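Local coordinates for cellulosome protein dockerin type I (Clostridium thermocellum, PDB 2WZ8) that probably binds carbohydrate through a family 35 carbohydrate-binding module that carries a calcium site, as part of the cellulosome, at residues A[9-17]-A[32-40]; A[83-91]-A[135-143]. All blocks are in the same frame, centred on the assembly; numbering follows the deposited sequence.

Contact 1: A[9-17]-A[32-40]; sequences NVYEAEDPA and ASGGQYVGW. With CA (calcium ion), chain B.
E12 and E14 reach across to S33 and Q36 and close a calcium site between the end of strand 9-12 and the loop that leads into strand 36-39, so that the ion joins the first strand of this beta-sandwich module to a later loop. The two carboxylates work differently. E12 gives the ion a single oxygen, OE1 at 2.3 Å, while its OE2 takes the hydroxyl hydrogen of S33 OG on the syn lone pair, with 2.6 Å between the two oxygens. E14 is bidentate, with OE1 2.5 Å from the calcium and OE2 almost as near; its CG is turned between the backbone N and the carbonyl carbon (chi1 64°), and a bend at chi2 then brings the carboxylate onto the ion. The opposing segment answers with backbone carbonyls, S33 O and Q36 O, and D142 completes the shell. The type I turn from E12 to D15 lets both glutamates converge on one ion.

The tight part is the metal shell; on the buried side A13 CB meets V38 CG2 at 3.8 Å, and L49 and F51 cover the same alanine. Beside the ion, the CB-CG stem of E14 lies against Q36, E14 CG 3.6 Å from Q36 CB, with carboxylate and amide planes 49° apart. Toward the looser side the join passes through water: one molecule donates to E14 O and accepts from Q36 NE2.

Several oxygen pairs in the shell, such as E14 OE2 and S33 O at 3.1 Å, are held close without a hydrogen between them. Their proximity is paid for by the calcium, whose charge probably offsets the gathered carboxylates, so the loop's shape and the ion's presence are likely to depend on each other.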
loop_
_atom_site.group_PDB
_atom_site.type_symbol
_atom_site.label_atom_id
_atom_site.label_comp_id
_atom_site.label_asym_id
_atom_site.label_seq_id
_atom_site.Cartn_x
_atom_site.Cartn_y
_atom_site.Cartn_z
ATOM N N ASN A 9 -10.306 4.629 -10.351
ATOM C CA ASN A 9 -10.843 4.360 -8.982
ATOM C C ASN A 9 -9.809 4.756 -7.866
ATOM O O ASN A 9 -8.606 4.648 -8.050
ATOM C CB ASN A 9 -11.295 2.877 -8.875
ATOM C CG ASN A 9 -12.708 2.608 -9.481
ATOM O OD1 ASN A 9 -13.657 3.290 -9.128
ATOM N ND2 ASN A 9 -12.841 1.586 -10.361
ATOM N N VAL A 10 -10.291 5.278 -6.745
ATOM C CA VAL A 10 -9.496 5.498 -5.506
ATOM C C VAL A 10 -9.991 4.600 -4.398
ATOM O O VAL A 10 -11.191 4.425 -4.219
ATOM C CB VAL A 10 -9.572 6.951 -5.038
ATOM C CG1 VAL A 10 -8.830 7.166 -3.741
ATOM C CG2 VAL A 10 -9.077 7.893 -6.191
ATOM N N TYR A 11 -9.043 4.022 -3.665
ATOM C CA TYR A 11 -9.321 3.112 -2.555
ATOM C C TYR A 11 -8.505 3.508 -1.327
ATOM O O TYR A 11 -7.268 3.517 -1.336
ATOM C CB TYR A 11 -8.985 1.664 -2.927
ATOM C CG TYR A 11 -9.646 1.221 -4.217
ATOM C CD1 TYR A 11 -10.902 0.647 -4.204
ATOM C CD2 TYR A 11 -9.044 1.446 -5.445
ATOM C CE1 TYR A 11 -11.535 0.257 -5.395
ATOM C CE2 TYR A 11 -9.681 1.073 -6.641
ATOM C CZ TYR A 11 -10.906 0.461 -6.598
ATOM O OH TYR A 11 -11.530 0.106 -7.787
ATOM N N GLU A 12 -9.232 3.803 -0.259
ATOM C CA GLU A 12 -8.586 4.106 1.017
ATOM C C GLU A 12 -8.006 2.838 1.603
ATOM O O GLU A 12 -8.634 1.776 1.560
ATOM C CB GLU A 12 -9.571 4.727 1.996
ATOM C CG GLU A 12 -10.041 6.095 1.572
ATOM C CD GLU A 12 -8.999 7.232 1.672
ATOM O OE1 GLU A 12 -7.893 7.025 2.236
ATOM O OE2 GLU A 12 -9.329 8.356 1.164
ATOM N N ALA A 13 -6.825 2.937 2.203
ATOM C CA ALA A 13 -6.217 1.771 2.833
ATOM C C ALA A 13 -7.138 1.190 3.940
ATOM O O ALA A 13 -7.260 -0.012 4.141
ATOM C CB ALA A 13 -4.865 2.156 3.404
ATOM N N GLU A 14 -7.775 2.097 4.669
ATOM C CA GLU A 14 -8.649 1.774 5.802
ATOM C C GLU A 14 -10.062 1.351 5.408
ATOM O O GLU A 14 -10.893 1.073 6.259
ATOM C CB GLU A 14 -8.762 2.967 6.748
ATOM C CG GLU A 14 -9.443 4.215 6.128
ATOM C CD GLU A 14 -8.510 5.193 5.416
ATOM O OE1 GLU A 14 -7.382 4.793 4.999
ATOM O OE2 GLU A 14 -8.889 6.369 5.259
ATOM N N ASP A 15 -10.333 1.330 4.110
ATOM C CA ASP A 15 -11.660 0.912 3.618
ATOM C C ASP A 15 -12.057 -0.389 4.317
ATOM O O ASP A 15 -11.265 -1.327 4.375
ATOM C CB ASP A 15 -11.592 0.690 2.106
ATOM C CG ASP A 15 -12.929 0.402 1.447
ATOM O OD1 ASP A 15 -13.788 -0.244 2.027
ATOM O OD2 ASP A 15 -13.065 0.781 0.283
ATOM N N PRO A 16 -13.290 -0.474 4.840
ATOM C CA PRO A 16 -13.637 -1.682 5.613
ATOM C C PRO A 16 -13.806 -2.941 4.765
ATOM O O PRO A 16 -13.887 -4.053 5.288
ATOM C CB PRO A 16 -14.926 -1.264 6.324
ATOM C CG PRO A 16 -15.506 -0.277 5.449
ATOM C CD PRO A 16 -14.345 0.546 4.967
ATOM N N ALA A 17 -13.782 -2.770 3.448
ATOM C CA ALA A 17 -13.782 -3.916 2.524
ATOM C C ALA A 17 -12.446 -4.648 2.483
ATOM O O ALA A 17 -12.359 -5.787 2.071
ATOM C CB ALA A 17 -14.137 -3.459 1.119
ATOM N N ALA A 32 -4.075 12.511 7.028
ATOM C CA ALA A 32 -4.292 11.472 5.996
ATOM C C ALA A 32 -5.612 11.619 5.283
ATOM O O ALA A 32 -6.601 12.105 5.844
ATOM C CB ALA A 32 -4.183 10.057 6.642
ATOM N N SER A 33 -5.648 11.165 4.037
ATOM C CA SER A 33 -6.910 11.063 3.305
ATOM C C SER A 33 -7.908 10.213 4.060
ATOM O O SER A 33 -7.610 9.107 4.522
ATOM C CB SER A 33 -6.667 10.517 1.902
ATOM O OG SER A 33 -7.826 10.493 1.114
ATOM N N GLY A 34 -9.095 10.777 4.246
ATOM C CA GLY A 34 -10.145 10.078 4.969
ATOM C C GLY A 34 -9.969 10.050 6.476
ATOM O O GLY A 34 -10.795 9.472 7.214
ATOM N N GLY A 35 -8.897 10.678 6.929
ATOM C CA GLY A 35 -8.540 10.752 8.332
ATOM C C GLY A 35 -7.982 9.491 8.957
ATOM O O GLY A 35 -7.796 9.396 10.169
ATOM N N GLN A 36 -7.615 8.554 8.110
ATOM C CA GLN A 36 -7.010 7.299 8.588
ATOM C C GLN A 36 -5.984 6.783 7.588
ATOM O O GLN A 36 -5.999 7.137 6.388
ATOM C CB GLN A 36 -8.072 6.190 8.768
ATOM C CG GLN A 36 -9.135 6.417 9.829
ATOM C CD GLN A 36 -10.066 5.194 9.875
ATOM O OE1 GLN A 36 -9.715 4.186 10.439
ATOM N NE2 GLN A 36 -11.212 5.287 9.258
ATOM N N TYR A 37 -5.173 5.860 8.088
ATOM C CA TYR A 37 -4.155 5.117 7.305
ATOM C C TYR A 37 -4.018 3.739 7.899
ATOM O O TYR A 37 -4.639 3.420 8.933
ATOM C CB TYR A 37 -2.815 5.839 7.256
ATOM C CG TYR A 37 -2.147 5.851 8.595
ATOM C CD1 TYR A 37 -1.217 4.879 8.939
ATOM C CD2 TYR A 37 -2.471 6.817 9.540
ATOM C CE1 TYR A 37 -0.659 4.834 10.183
ATOM C CE2 TYR A 37 -1.881 6.782 10.816
ATOM C CZ TYR A 37 -0.976 5.809 11.108
ATOM O OH TYR A 37 -0.383 5.750 12.354
ATOM N N VAL A 38 -3.244 2.887 7.228
ATOM C CA VAL A 38 -2.912 1.558 7.765
ATOM C C VAL A 38 -1.430 1.504 8.057
ATOM O O VAL A 38 -0.615 1.829 7.231
ATOM C CB VAL A 38 -3.389 0.418 6.835
ATOM C CG1 VAL A 38 -2.888 -0.923 7.345
ATOM C CG2 VAL A 38 -4.872 0.409 6.779
ATOM N N GLY A 39 -1.106 1.116 9.292
ATOM C CA GLY A 39 0.266 1.009 9.780
ATOM C C GLY A 39 0.602 -0.416 10.156
ATOM O O GLY A 39 -0.240 -1.309 10.142
ATOM N N TRP A 40 1.838 -0.557 10.581
ATOM C CA TRP A 40 2.439 -1.808 11.075
ATOM C C TRP A 40 2.311 -2.928 10.052
ATOM O O TRP A 40 2.046 -4.086 10.366
ATOM C CB TRP A 40 1.892 -2.177 12.450
ATOM C CG TRP A 40 2.264 -1.103 13.393
ATOM C CD1 TRP A 40 1.491 -0.032 13.779
ATOM C CD2 TRP A 40 3.558 -0.866 13.966
ATOM N NE1 TRP A 40 2.220 0.821 14.574
ATOM C CE2 TRP A 40 3.485 0.337 14.707
ATOM C CE3 TRP A 40 4.768 -1.544 13.912
ATOM C CZ2 TRP A 40 4.576 0.868 15.383
ATOM C CZ3 TRP A 40 5.851 -1.028 14.602
ATOM C CH2 TRP A 40 5.737 0.166 15.335
HETATM CA CA CA B . -6.668 7.007 4.169
HETATM O O HOH W 1 -12.349 2.436 8.347
#

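Contact 2: A[83-91]-A[135-143]; sequences VVDRYCSIS and GSYAPNIDK. With CA (calcium ion), chain B.
R86, on strand 86-92, lies along the loop that leads into strand 140-147, and so links the two sheets of the beta-sandwich where one sheet's strand begins. Near the start of the loop, a water donates to Y137 O and accepts from Y87 N, bridging the segments where no direct backbone bond forms. The side chain of Y137 turns to the arginine. Its CB sits over the centre of one face of the R86 guanidinium, 3.4 Å above the plane, and the two side chains run side by side in the same direction, with ring and guanidinium planes 24° apart. The arginine can lie along the loop because it is extended from CG to NE; the stem passes Y137 O, with R86 CG 3.3 Å from Y137 O, and E72 forms a salt bridge with NE.

A138 makes several contacts with the strand. Its carbonyl takes a weak, bent hydrogen bond, R86 NH1 to A138 O at 2.9 Å, with 130° at the hydrogen. Its CA-H points at Y87 O, with A138 CA 3.4 Å from Y87 O, and its methyl A138 CB packs 3.5 Å from C88 SG. P139 extends this apolar patch, placing P139 CD 4.1 Å from C88 CB, while F68 and F102 touch the proline from the neighbouring strands. Farther on, the chain enters strand 140-147 and D142 binds the calcium ion through both its backbone O and its carboxylate, with D142 OD1 2.2 Å from the calcium.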
loop_
_atom_site.group_PDB
_atom_site.type_symbol
_atom_site.label_atom_id
_atom_site.label_comp_id
_atom_site.label_asym_id
_atom_site.label_seq_id
_atom_site.Cartn_x
_atom_site.Cartn_y
_atom_site.Cartn_z
ATOM N N VAL A 83 18.060 9.420 6.754
ATOM C CA VAL A 83 16.783 8.833 6.308
ATOM C C VAL A 83 17.000 7.626 5.421
ATOM O O VAL A 83 18.005 7.514 4.712
ATOM C CB VAL A 83 15.915 9.841 5.569
ATOM C CG1 VAL A 83 15.662 11.072 6.422
ATOM C CG2 VAL A 83 16.533 10.191 4.216
ATOM N N VAL A 84 16.040 6.702 5.491
ATOM C CA VAL A 84 16.093 5.503 4.681
ATOM C C VAL A 84 14.775 5.189 4.000
ATOM O O VAL A 84 13.714 5.625 4.408
ATOM C CB VAL A 84 16.534 4.288 5.468
ATOM C CG1 VAL A 84 17.983 4.493 5.971
ATOM C CG2 VAL A 84 15.564 3.987 6.597
ATOM N N ASP A 85 14.905 4.411 2.947
ATOM C CA ASP A 85 13.784 3.915 2.186
ATOM C C ASP A 85 13.165 2.796 3.012
ATOM O O ASP A 85 13.834 2.133 3.810
ATOM C CB ASP A 85 14.243 3.360 0.838
ATOM C CG ASP A 85 14.611 4.425 -0.196
ATOM O OD1 ASP A 85 14.555 5.645 0.054
ATOM O OD2 ASP A 85 14.955 3.984 -1.332
ATOM N N ARG A 86 11.877 2.579 2.812
ATOM C CA ARG A 86 11.167 1.393 3.298
ATOM C C ARG A 86 10.745 0.547 2.119
ATOM O O ARG A 86 10.167 1.027 1.142
ATOM C CB ARG A 86 9.940 1.784 4.120
ATOM C CG ARG A 86 10.245 2.050 5.568
ATOM C CD ARG A 86 9.029 2.223 6.437
ATOM N NE ARG A 86 9.342 2.091 7.857
ATOM C CZ ARG A 86 8.455 1.884 8.825
ATOM N NH1 ARG A 86 7.166 1.810 8.548
ATOM N NH2 ARG A 86 8.878 1.803 10.090
ATOM N N TYR A 87 11.044 -0.733 2.238
ATOM C CA TYR A 87 10.696 -1.713 1.196
ATOM C C TYR A 87 9.305 -2.253 1.420
ATOM O O TYR A 87 8.891 -2.506 2.525
ATOM C CB TYR A 87 11.711 -2.856 1.230
ATOM C CG TYR A 87 11.531 -3.928 0.167
ATOM C CD1 TYR A 87 12.070 -3.772 -1.098
ATOM C CD2 TYR A 87 10.832 -5.080 0.434
ATOM C CE1 TYR A 87 11.945 -4.730 -2.047
ATOM C CE2 TYR A 87 10.680 -6.071 -0.551
ATOM C CZ TYR A 87 11.236 -5.875 -1.785
ATOM O OH TYR A 87 11.110 -6.848 -2.754
ATOM N N CYS A 88 8.608 -2.463 0.328
ATOM C CA CYS A 88 7.364 -3.200 0.329
ATOM C C CYS A 88 7.257 -4.186 -0.810
ATOM O O CYS A 88 7.641 -3.872 -1.920
ATOM C CB CYS A 88 6.175 -2.234 0.291
ATOM S SG CYS A 88 4.583 -2.922 0.734
ATOM N N SER A 89 6.696 -5.354 -0.507
ATOM C CA SER A 89 6.322 -6.348 -1.509
ATOM C C SER A 89 4.884 -6.075 -1.914
ATOM O O SER A 89 4.010 -5.858 -1.077
ATOM C CB SER A 89 6.388 -7.782 -0.906
ATOM O OG SER A 89 7.712 -8.123 -0.516
ATOM N N ILE A 90 4.628 -6.140 -3.212
ATOM C CA ILE A 90 3.259 -5.954 -3.756
ATOM C C ILE A 90 2.905 -7.174 -4.586
ATOM O O ILE A 90 3.607 -7.496 -5.555
ATOM C CB ILE A 90 3.221 -4.656 -4.611
ATOM C CG1 ILE A 90 3.671 -3.459 -3.709
ATOM C CG2 ILE A 90 1.865 -4.490 -5.293
ATOM C CD1 ILE A 90 3.926 -2.159 -4.403
ATOM N N SER A 91 1.814 -7.838 -4.215
ATOM C CA SER A 91 1.296 -9.006 -4.921
ATOM C C SER A 91 -0.066 -8.733 -5.442
ATOM O O SER A 91 -0.958 -8.404 -4.714
ATOM C CB SER A 91 1.253 -10.191 -3.951
ATOM O OG SER A 91 0.558 -11.312 -4.476
ATOM N N GLY A 135 11.681 -7.501 11.273
ATOM C CA GLY A 135 12.196 -6.166 11.638
ATOM C C GLY A 135 12.133 -5.101 10.544
ATOM O O GLY A 135 12.563 -3.967 10.743
ATOM N N SER A 136 11.613 -5.495 9.387
ATOM C CA SER A 136 11.511 -4.624 8.201
ATOM C C SER A 136 10.056 -4.288 7.925
ATOM O O SER A 136 9.199 -5.176 7.863
ATOM C CB SER A 136 12.121 -5.321 6.981
ATOM O OG SER A 136 12.453 -4.424 5.937
ATOM N N TYR A 137 9.783 -2.998 7.750
ATOM C CA TYR A 137 8.410 -2.521 7.555
ATOM C C TYR A 137 8.230 -1.804 6.231
ATOM O O TYR A 137 9.114 -1.075 5.742
ATOM C CB TYR A 137 7.968 -1.574 8.677
ATOM C CG TYR A 137 7.858 -2.262 10.021
ATOM C CD1 TYR A 137 6.678 -2.894 10.403
ATOM C CD2 TYR A 137 8.944 -2.327 10.870
ATOM C CE1 TYR A 137 6.589 -3.537 11.613
ATOM C CE2 TYR A 137 8.858 -2.970 12.093
ATOM C CZ TYR A 137 7.679 -3.585 12.437
ATOM O OH TYR A 137 7.592 -4.201 13.660
ATOM N N ALA A 138 7.054 -2.016 5.668
ATOM C CA ALA A 138 6.539 -1.173 4.577
ATOM C C ALA A 138 6.224 0.235 5.074
ATOM O O ALA A 138 6.066 0.445 6.264
ATOM C CB ALA A 138 5.260 -1.792 3.967
ATOM N N PRO A 139 6.157 1.206 4.167
ATOM C CA PRO A 139 5.611 2.485 4.602
ATOM C C PRO A 139 4.180 2.313 5.116
ATOM O O PRO A 139 3.489 1.331 4.800
ATOM C CB PRO A 139 5.583 3.311 3.324
ATOM C CG PRO A 139 5.474 2.321 2.246
ATOM C CD PRO A 139 6.247 1.130 2.701
ATOM N N ASN A 140 3.745 3.320 5.861
ATOM C CA ASN A 140 2.318 3.449 6.204
ATOM C C ASN A 140 1.562 3.835 4.926
ATOM O O ASN A 140 1.992 4.715 4.190
ATOM C CB ASN A 140 2.113 4.493 7.293
ATOM C CG ASN A 140 2.701 4.096 8.611
ATOM O OD1 ASN A 140 3.076 2.939 8.807
ATOM N ND2 ASN A 140 2.764 5.037 9.527
ATOM N N ILE A 141 0.447 3.172 4.670
ATOM C CA ILE A 141 -0.317 3.369 3.438
ATOM C C ILE A 141 -1.607 4.102 3.742
ATOM O O ILE A 141 -2.379 3.694 4.602
ATOM C CB ILE A 141 -0.585 2.068 2.692
ATOM C CG1 ILE A 141 0.720 1.278 2.479
ATOM C CG2 ILE A 141 -1.362 2.316 1.378
ATOM C CD1 ILE A 141 1.658 1.847 1.545
ATOM N N ASP A 142 -1.795 5.221 3.050
ATOM C CA ASP A 142 -2.990 6.075 3.205
ATOM C C ASP A 142 -4.143 5.644 2.278
ATOM O O ASP A 142 -5.300 5.440 2.688
ATOM C CB ASP A 142 -2.580 7.529 2.973
ATOM C CG ASP A 142 -3.696 8.525 3.185
ATOM O OD1 ASP A 142 -4.793 8.139 3.661
ATOM O OD2 ASP A 142 -3.425 9.727 2.952
ATOM N N LYS A 143 -3.805 5.543 1.009
ATOM C CA LYS A 143 -4.740 5.183 -0.066
ATOM C C LYS A 143 -3.948 4.825 -1.318
ATOM O O LYS A 143 -2.757 5.070 -1.399
ATOM C CB LYS A 143 -5.722 6.327 -0.377
ATOM C CG LYS A 143 -5.081 7.589 -0.817
ATOM C CD LYS A 143 -6.094 8.580 -1.379
ATOM C CE LYS A 143 -5.503 9.935 -1.662
ATOM N NZ LYS A 143 -6.449 10.893 -2.343
HETATM CA CA CA B . -6.668 7.007 4.169
HETATM O O HOH W 2 11.739 -1.569 4.880
#

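Overall arrangement
The two contacts come in series along the chain, contact 1 closing before contact 2 opens, and their centres lie about 15 Å apart. They meet in the four-stranded antiparallel sheet, where strand 9-12 of contact 1 neighbours strand 140-147 of contact 2; strand 86-92 belongs to the five-stranded sheet. D142 joins them, sharing the calcium with contact 1 and probably accepting a hydrogen bond at OD2 from S33 N. I141 O and V38 N are also probably hydrogen-bonded. Early and late parts of the sequence are thereby brought together at one metal, while contact 2 connects the approach to that strand with the other sheet of this putative sugar-binding module.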